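Local coordinates for protein glycoside hydrolase (Streptococcus pneumoniae serotype 4, PDB 6ORH) that probably hydrolyses alpha-L-fucosidic linkages in host-derived carbohydrate antigens, as a glycoside hydrolase of family 29, at residues Y134-A140 with Q179-E184; A328-V333 with L347-L351; S354-D359 with L439-T443. The protein carries 2 engineered substitutions. One frame throughout, in Å; residues are numbered along the deposited sequence. Where two conformers were deposited one is given.

Interaction 1. Residues Y134-A140 with Q179-E184; sequences YHVDREA and QKVNYE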
loop_
_atom_site.group_PDB
_atom_site.type_symbol
_atom_site.label_atom_id
_atom_site.label_comp_id
_atom_site.label_asym_id
_atom_site.label_seq_id
_atom_site.Cartn_x
_atom_site.Cartn_y
_atom_site.Cartn_z
ATOM N N TYR A 134 11.163 22.912 -33.036
ATOM C CA TYR A 134 11.274 21.683 -32.248
ATOM C C TYR A 134 11.906 20.573 -33.082
ATOM O O TYR A 134 11.223 19.685 -33.586
ATOM C CB TYR A 134 9.959 21.282 -31.571
ATOM C CG TYR A 134 10.191 20.322 -30.429
ATOM C CD1 TYR A 134 10.224 18.939 -30.628
ATOM C CD2 TYR A 134 10.416 20.796 -29.144
ATOM C CE1 TYR A 134 10.443 18.042 -29.588
ATOM C CE2 TYR A 134 10.662 19.916 -28.103
ATOM C CZ TYR A 134 10.661 18.548 -28.316
ATOM O OH TYR A 134 10.929 17.689 -27.294
ATOM N N HIS A 135 13.229 20.635 -33.146
ATOM C CA HIS A 135 14.020 19.738 -33.969
ATOM C C HIS A 135 15.450 19.729 -33.457
ATOM O O HIS A 135 15.966 20.763 -33.044
ATOM C CB HIS A 135 13.953 20.216 -35.425
ATOM C CG HIS A 135 14.350 19.153 -36.401
ATOM N ND1 HIS A 135 15.664 18.762 -36.572
ATOM C CD2 HIS A 135 13.622 18.435 -37.287
ATOM C CE1 HIS A 135 15.734 17.828 -37.510
ATOM N NE2 HIS A 135 14.501 17.625 -37.984
ATOM N N VAL A 136 16.096 18.558 -33.518
ATOM C CA VAL A 136 17.485 18.460 -33.087
ATOM C C VAL A 136 18.370 19.466 -33.825
ATOM O O VAL A 136 19.320 19.999 -33.244
ATOM C CB VAL A 136 18.041 17.016 -33.084
ATOM C CG1 VAL A 136 17.179 16.081 -32.259
ATOM C CG2 VAL A 136 18.305 16.443 -34.467
ATOM N N ASP A 137 18.047 19.758 -35.095
ATOM C CA ASP A 137 18.867 20.669 -35.877
ATOM C C ASP A 137 18.641 22.130 -35.501
ATOM O O ASP A 137 19.406 23.009 -35.910
ATOM C CB ASP A 137 18.563 20.565 -37.372
ATOM C CG ASP A 137 19.002 19.253 -37.983
ATOM O OD1 ASP A 137 19.720 18.527 -37.330
ATOM O OD2 ASP A 137 18.599 18.991 -39.107
ATOM N N ARG A 138 17.576 22.393 -34.730
ATOM C CA ARG A 138 17.227 23.761 -34.384
ATOM C C ARG A 138 17.069 23.895 -32.870
ATOM O O ARG A 138 16.355 24.804 -32.417
ATOM C CB ARG A 138 15.902 24.170 -35.025
ATOM C CG ARG A 138 15.900 23.993 -36.541
ATOM C CD ARG A 138 14.577 24.227 -37.220
ATOM N NE ARG A 138 14.762 24.193 -38.670
ATOM C CZ ARG A 138 13.770 24.174 -39.553
ATOM N NH1 ARG A 138 12.502 24.176 -39.162
ATOM N NH2 ARG A 138 14.061 24.140 -40.847
ATOM N N GLU A 139 17.733 23.016 -32.115
ATOM C CA GLU A 139 17.347 22.927 -30.701
ATOM C C GLU A 139 17.842 24.150 -29.933
ATOM O O GLU A 139 17.206 24.561 -28.959
ATOM C CB GLU A 139 17.767 21.617 -30.036
ATOM C CG GLU A 139 19.249 21.378 -30.099
ATOM C CD GLU A 139 19.721 20.061 -29.501
ATOM O OE1 GLU A 139 20.937 19.829 -29.561
ATOM O OE2 GLU A 139 18.876 19.249 -29.009
ATOM N N ALA A 140 18.935 24.779 -30.384
ATOM C CA ALA A 140 19.316 26.011 -29.715
ATOM C C ALA A 140 18.208 27.055 -29.862
ATOM O O ALA A 140 17.914 27.801 -28.916
ATOM C CB ALA A 140 20.672 26.503 -30.179
ATOM N N GLN A 179 10.847 14.581 -32.282
ATOM C CA GLN A 179 12.255 14.942 -32.348
ATOM C C GLN A 179 12.894 14.866 -30.959
ATOM O O GLN A 179 12.271 15.264 -29.983
ATOM C CB GLN A 179 12.375 16.365 -32.909
ATOM C CG GLN A 179 12.200 16.420 -34.427
ATOM C CD GLN A 179 13.455 15.888 -35.089
ATOM O OE1 GLN A 179 14.578 16.180 -34.693
ATOM N NE2 GLN A 179 13.269 15.117 -36.146
ATOM N N LYS A 180 14.143 14.390 -30.882
ATOM C CA LYS A 180 14.811 14.169 -29.603
ATOM C C LYS A 180 15.591 15.412 -29.169
ATOM O O LYS A 180 16.813 15.390 -28.987
ATOM C CB LYS A 180 15.666 12.898 -29.661
ATOM C CG LYS A 180 14.846 11.655 -29.987
ATOM C CD LYS A 180 15.408 10.349 -29.453
ATOM C CE LYS A 180 14.485 9.171 -29.704
ATOM N NZ LYS A 180 13.114 9.428 -29.191
ATOM N N VAL A 181 14.850 16.510 -28.992
ATOM C CA VAL A 181 15.411 17.784 -28.573
ATOM C C VAL A 181 15.954 17.637 -27.150
ATOM O O VAL A 181 15.333 16.974 -26.321
ATOM C CB VAL A 181 14.333 18.883 -28.657
ATOM C CG1 VAL A 181 14.798 20.168 -27.994
ATOM C CG2 VAL A 181 13.915 19.165 -30.104
ATOM N N ASN A 182 17.121 18.248 -26.901
ATOM C CA ASN A 182 17.712 18.303 -25.572
ATOM C C ASN A 182 17.524 19.725 -25.042
ATOM O O ASN A 182 17.635 20.695 -25.802
ATOM C CB ASN A 182 19.200 17.956 -25.601
ATOM C CG ASN A 182 19.489 16.486 -25.845
ATOM O OD1 ASN A 182 18.704 15.614 -25.495
ATOM N ND2 ASN A 182 20.656 16.206 -26.388
ATOM N N TYR A 183 17.244 19.834 -23.739
ATOM C CA TYR A 183 16.861 21.109 -23.147
ATOM C C TYR A 183 18.014 21.718 -22.343
ATOM O O TYR A 183 18.762 21.011 -21.680
ATOM C CB TYR A 183 15.652 20.897 -22.223
ATOM C CG TYR A 183 14.470 20.264 -22.903
ATOM C CD1 TYR A 183 13.930 20.837 -24.048
ATOM C CD2 TYR A 183 13.926 19.083 -22.446
ATOM C CE1 TYR A 183 12.845 20.263 -24.681
ATOM C CE2 TYR A 183 12.832 18.492 -23.067
ATOM C CZ TYR A 183 12.292 19.095 -24.189
ATOM O OH TYR A 183 11.215 18.551 -24.808
ATOM N N GLU A 184 18.107 23.049 -22.394
ATOM C CA GLU A 184 19.116 23.795 -21.663
ATOM C C GLU A 184 18.610 24.035 -20.239
ATOM O O GLU A 184 18.420 25.177 -19.832
ATOM C CB GLU A 184 19.452 25.094 -22.389
ATOM C CG GLU A 184 20.206 24.856 -23.698
ATOM C CD GLU A 184 20.397 26.122 -24.518
ATOM O OE1 GLU A 184 20.481 27.220 -23.919
ATOM O OE2 GLU A 184 20.441 26.015 -25.770
HETATM O O HOH W 1 19.515 16.691 -29.084
HETATM O O HOH W 2 19.666 28.545 -26.800
#
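Y134 opens the contact with its aromatic ring. V181 CG2 sits 3.6 Å from the Y134 ring centroid and only 7° off the normal, a CH-pi contact over the face, while Y134 OH makes a 2.6 Å hydrogen bond with Y183 OH. Y134 OH is also hydrogen-bonded to R174 NH1. H135 follows with its ring face against the Q179 amide, H135 NE2 to Q179 NE2 3.3 Å, an angle too poor for a hydrogen bond. The Q179 carboxamide instead serves the next backbone amide: V136 N donates to Q179 OE1 at 3.1 Å, nearly straight at 175°. V136 CG1 also lies 3.4 Å from K180 O, beside the inverse gamma turn centred on K180. After R138, the N-cap residue of helix 139-154, E139 points back across the gap and E139 OE2 accepts from N182 N (2.9 Å, 167°). Water 1 links E139 OE2 to K180 O, and water 2 links A140 O to E184 OE2. Segment 134-140 runs into helix 139-154 and segment 179-184 ends at the N-cap of helix 185-196; they follow strands 119-124 and 167-169, which pair in parallel. The contact therefore ties together two neighbouring beta-alpha loops at the C-terminal strand ends of the TIM barrel.

Interaction 2. Residues A328-V333 with L347-L351; sequences ALGAEV and LTDGL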
loop_
_atom_site.group_PDB
_atom_site.type_symbol
_atom_site.label_atom_id
_atom_site.label_comp_id
_atom_site.label_asym_id
_atom_site.label_seq_id
_atom_site.Cartn_x
_atom_site.Cartn_y
_atom_site.Cartn_z
ATOM N N ALA A 328 -6.280 13.545 20.843
ATOM C CA ALA A 328 -5.070 13.377 21.622
ATOM C C ALA A 328 -4.651 14.666 22.328
ATOM O O ALA A 328 -3.752 14.622 23.155
ATOM C CB ALA A 328 -3.948 12.845 20.740
ATOM N N LEU A 329 -5.298 15.805 22.033
ATOM C CA LEU A 329 -4.837 17.068 22.601
ATOM C C LEU A 329 -4.830 16.979 24.124
ATOM O O LEU A 329 -5.828 16.607 24.726
ATOM C CB LEU A 329 -5.776 18.202 22.179
ATOM C CG LEU A 329 -5.378 19.051 20.982
ATOM C CD1 LEU A 329 -6.407 20.155 20.782
ATOM C CD2 LEU A 329 -3.971 19.633 21.110
ATOM N N GLY A 330 -3.704 17.319 24.748
ATOM C CA GLY A 330 -3.588 17.329 26.197
ATOM C C GLY A 330 -3.416 15.947 26.826
ATOM O O GLY A 330 -3.291 15.833 28.041
ATOM N N ALA A 331 -3.399 14.880 26.017
ATOM C CA ALA A 331 -3.068 13.567 26.554
ATOM C C ALA A 331 -1.701 13.583 27.245
ATOM O O ALA A 331 -0.777 14.275 26.816
ATOM C CB ALA A 331 -3.112 12.537 25.447
ATOM N N GLU A 332 -1.573 12.780 28.305
ATOM C CA GLU A 332 -0.319 12.590 29.018
ATOM C C GLU A 332 0.567 11.642 28.212
ATOM O O GLU A 332 0.122 10.564 27.850
ATOM C CB GLU A 332 -0.601 11.968 30.386
ATOM C CG GLU A 332 -0.574 12.971 31.530
ATOM C CD GLU A 332 0.747 12.964 32.284
ATOM O OE1 GLU A 332 1.516 13.948 32.143
ATOM O OE2 GLU A 332 1.017 11.964 32.998
ATOM N N VAL A 333 1.821 12.037 27.970
ATOM C CA VAL A 333 2.742 11.202 27.207
ATOM C C VAL A 333 3.938 10.812 28.071
ATOM O O VAL A 333 4.575 11.667 28.679
ATOM C CB VAL A 333 3.211 11.934 25.931
ATOM C CG1 VAL A 333 4.069 11.008 25.079
ATOM C CG2 VAL A 333 2.054 12.477 25.113
ATOM N N LEU A 347 4.222 16.704 22.437
ATOM C CA LEU A 347 3.556 16.023 21.335
ATOM C C LEU A 347 2.053 16.295 21.329
ATOM O O LEU A 347 1.414 16.129 20.300
ATOM C CB LEU A 347 3.845 14.524 21.444
ATOM C CG LEU A 347 5.309 14.164 21.233
ATOM C CD1 LEU A 347 5.632 12.777 21.779
ATOM C CD2 LEU A 347 5.649 14.265 19.752
ATOM N N THR A 348 1.490 16.727 22.474
ATOM C CA THR A 348 0.043 16.885 22.529
ATOM C C THR A 348 -0.362 18.238 23.113
ATOM O O THR A 348 -1.505 18.406 23.536
ATOM C CB THR A 348 -0.607 15.765 23.350
ATOM O OG1 THR A 348 -0.045 15.798 24.657
ATOM C CG2 THR A 348 -0.329 14.393 22.779
ATOM N N ASP A 349 0.565 19.196 23.122
ATOM C CA ASP A 349 0.333 20.441 23.842
ATOM C C ASP A 349 -0.307 21.487 22.930
ATOM O O ASP A 349 -0.611 22.588 23.387
ATOM C CB ASP A 349 1.615 20.939 24.520
ATOM C CG ASP A 349 2.712 21.426 23.576
ATOM O OD1 ASP A 349 2.590 21.240 22.347
ATOM O OD2 ASP A 349 3.707 21.978 24.099
ATOM N N GLY A 350 -0.514 21.143 21.653
ATOM C CA GLY A 350 -1.131 22.033 20.682
ATOM C C GLY A 350 -0.286 23.269 20.382
ATOM O O GLY A 350 -0.772 24.195 19.738
ATOM N N LEU A 351 0.961 23.290 20.885
ATOM C CA LEU A 351 1.946 24.316 20.553
ATOM C C LEU A 351 2.781 23.783 19.390
ATOM O O LEU A 351 3.484 22.786 19.551
ATOM C CB LEU A 351 2.864 24.563 21.762
ATOM C CG LEU A 351 2.563 25.735 22.703
ATOM C CD1 LEU A 351 1.067 26.008 22.860
ATOM C CD2 LEU A 351 3.214 25.519 24.069
#
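A type II beta turn, A328 to A331, meets a calcium-binding loop of the F5/8 type C beta-sandwich. The turn is closed by A331 N to A328 O at 2.9 Å, and G330 (phi 78°) occupies its third position. In the partner segment, L347 comes first. L347 CD1 lies 4.1 Å from V333 CG1, an apolar contact where strand 332-334 begins; L366 of strand 364-370 touches both side chains, and the L347 backbone bonds to I445. T348 is the hub, with 108 Å² of its surface covered by the turn segment. Its hydroxyl and its carbonyl reach successive residues of the turn: T348 OG1 donates to A331 O at 2.7 Å, and T348 O accepts from G330 N at 2.7 Å (164°). The methyl T348 CG2 faces V333 CG2 at 3.8 Å, with A331 CB at 4.3 Å and A328 CB at 4.4 Å around it. D349 turns away from the turn segment; its OD2 is hydrogen-bonded to S354 OG. G350 packs against L329, whose CD2 is 3.7 Å from G350 CA. An ideal CB on G350 would lie 3.2 Å from L329 CD2, a tight fit, and phi is positive (65°). L351 is out of reach of the turn. Like H346, D349, S354 and T443, it belongs to a Ca(2+) site seen in this protein, with no ion modelled in this chain. The bend leading to it is an Asx turn, in which D349 OD1 accepts from L351 N at 3.0 Å.

Interaction 3. Residues S354-D359 with L439-T443; sequences SSWASD and LPLLT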
loop_
_atom_site.group_PDB
_atom_site.type_symbol
_atom_site.label_atom_id
_atom_site.label_comp_id
_atom_site.label_asym_id
_atom_site.label_seq_id
_atom_site.Cartn_x
_atom_site.Cartn_y
_atom_site.Cartn_z
ATOM N N SER A 354 6.674 23.624 19.946
ATOM C CA SER A 354 7.273 22.655 20.857
ATOM C C SER A 354 7.350 21.285 20.185
ATOM O O SER A 354 6.443 20.907 19.442
ATOM C CB SER A 354 6.567 22.601 22.190
ATOM O OG SER A 354 5.308 21.951 22.101
ATOM N N SER A 355 8.452 20.564 20.444
ATOM C CA SER A 355 8.678 19.246 19.856
ATOM C C SER A 355 9.383 18.309 20.842
ATOM O O SER A 355 9.938 18.753 21.849
ATOM C CB SER A 355 9.485 19.365 18.604
ATOM O OG SER A 355 10.835 19.560 18.959
ATOM N N TRP A 356 9.364 17.005 20.516
ATOM C CA TRP A 356 9.956 15.946 21.312
ATOM C C TRP A 356 11.106 15.323 20.521
ATOM O O TRP A 356 11.062 15.319 19.297
ATOM C CB TRP A 356 8.913 14.868 21.661
ATOM C CG TRP A 356 9.512 13.570 22.108
ATOM C CD1 TRP A 356 9.854 13.204 23.382
ATOM C CD2 TRP A 356 9.889 12.452 21.267
ATOM N NE1 TRP A 356 10.401 11.943 23.402
ATOM C CE2 TRP A 356 10.437 11.457 22.111
ATOM C CE3 TRP A 356 9.833 12.202 19.885
ATOM C CZ2 TRP A 356 10.915 10.234 21.628
ATOM C CZ3 TRP A 356 10.295 10.981 19.414
ATOM C CH2 TRP A 356 10.819 10.001 20.264
ATOM N N ALA A 357 12.116 14.843 21.238
ATOM C CA ALA A 357 13.260 14.128 20.679
ATOM C C ALA A 357 13.801 13.197 21.752
ATOM O O ALA A 357 13.560 13.425 22.945
ATOM C CB ALA A 357 14.326 15.094 20.212
ATOM N N SER A 358 14.490 12.127 21.333
ATOM C CA SER A 358 15.157 11.220 22.254
ATOM C C SER A 358 16.375 10.592 21.582
ATOM O O SER A 358 16.293 10.156 20.429
ATOM C CB SER A 358 14.236 10.146 22.738
ATOM O OG SER A 358 14.940 9.287 23.630
ATOM N N ASP A 359 17.484 10.526 22.327
ATOM C CA ASP A 359 18.686 9.842 21.875
ATOM C C ASP A 359 18.759 8.447 22.501
ATOM O O ASP A 359 19.817 7.818 22.498
ATOM C CB ASP A 359 19.931 10.685 22.183
ATOM C CG ASP A 359 20.097 10.960 23.670
ATOM O OD1 ASP A 359 19.170 10.622 24.435
ATOM O OD2 ASP A 359 21.133 11.541 24.051
ATOM N N LEU A 439 18.758 10.420 15.652
ATOM C CA LEU A 439 17.863 10.433 16.797
ATOM C C LEU A 439 16.522 11.037 16.381
ATOM O O LEU A 439 16.489 12.062 15.710
ATOM C CB LEU A 439 18.513 11.142 17.995
ATOM C CG LEU A 439 18.568 12.665 17.978
ATOM C CD1 LEU A 439 17.283 13.263 18.534
ATOM C CD2 LEU A 439 19.759 13.176 18.785
ATOM N N PRO A 440 15.379 10.390 16.715
ATOM C CA PRO A 440 14.092 10.852 16.197
ATOM C C PRO A 440 13.581 12.108 16.889
ATOM O O PRO A 440 13.809 12.267 18.095
ATOM C CB PRO A 440 13.129 9.679 16.402
ATOM C CG PRO A 440 13.795 8.783 17.447
ATOM C CD PRO A 440 15.280 9.092 17.402
ATOM N N LEU A 441 12.915 12.962 16.094
ATOM C CA LEU A 441 12.116 14.088 16.576
ATOM C C LEU A 441 10.693 13.921 16.055
ATOM O O LEU A 441 10.473 13.546 14.891
ATOM C CB LEU A 441 12.668 15.417 16.058
ATOM C CG LEU A 441 14.071 15.787 16.524
ATOM C CD1 LEU A 441 15.066 15.441 15.428
ATOM C CD2 LEU A 441 14.145 17.278 16.839
ATOM N N LEU A 442 9.717 14.292 16.891
ATOM C CA LEU A 442 8.346 14.414 16.419
ATOM C C LEU A 442 7.806 15.721 16.987
ATOM O O LEU A 442 8.164 16.074 18.119
ATOM C CB LEU A 442 7.484 13.257 16.927
ATOM C CG LEU A 442 7.745 11.859 16.356
ATOM C CD1 LEU A 442 6.886 10.860 17.112
ATOM C CD2 LEU A 442 7.401 11.827 14.863
ATOM N N THR A 443 6.943 16.397 16.221
ATOM C CA THR A 443 6.391 17.676 16.651
ATOM C C THR A 443 4.979 17.526 17.205
ATOM O O THR A 443 4.490 18.433 17.886
ATOM C CB THR A 443 6.373 18.700 15.512
ATOM O OG1 THR A 443 5.494 18.275 14.457
ATOM C CG2 THR A 443 7.761 18.972 14.972
#
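In the F5/8 type C beta-sandwich, the outermost strand 356-357 pairs antiparallel with the start of strand 441-448, the end-to-end directions of the two segments 164° apart. W356 and L442 form the hydrogen-bonded pair: W356 N to L442 O is 2.8 Å and L442 N to W356 O is 2.9 Å. A357 and L441 are the adjoining non-hydrogen-bonded pair, with CA atoms just 4.3 Å apart. On the face bearing W356, the indole is the large bump. It spans the cleft between L442 and P440, with W356 CE3 3.9 Å from L442 CB and W356 CH2 4.3 Å from P440 CG. I364, L366 and I433 of the opposing sheet also touch it, while its NE1 bonds to P336 O. On the other face the relation reverses: the small A357 methyl drops between two leucines, A357 CB 3.9 Å from L439 CD1 and 3.8 Å from L441 CG. At one end, S355 CB rests 4.0 Å from T443 CG2. Towards the other, beyond the paired residues, a weak hydrogen bond joins S358 N to P440 O at 3.3 Å.

Overall arrangement
Interactions 2 and 3 are neighbours in the sandwich domain, their centres about 14 Å apart. They meet through L347, whose CG lies 3.7 Å from W356 CB, and through a probable hydrogen bond of 2.6 Å between D349 OD2 and S354 OG. Together they supply four residues of the Ca(2+) site: D349 and L351 from interaction 2, S354 and T443 from interaction 3. Interaction 1 belongs to the barrel, on the opposite side of the chain's centre; its centre is about 57 Å from that of interaction 2 and 50 Å from that of interaction 3. Its K180 side chain is about 9 Å from a bound alpha-L-fucopyranose; a second glycan pocket lies at V403, W404 and Q405.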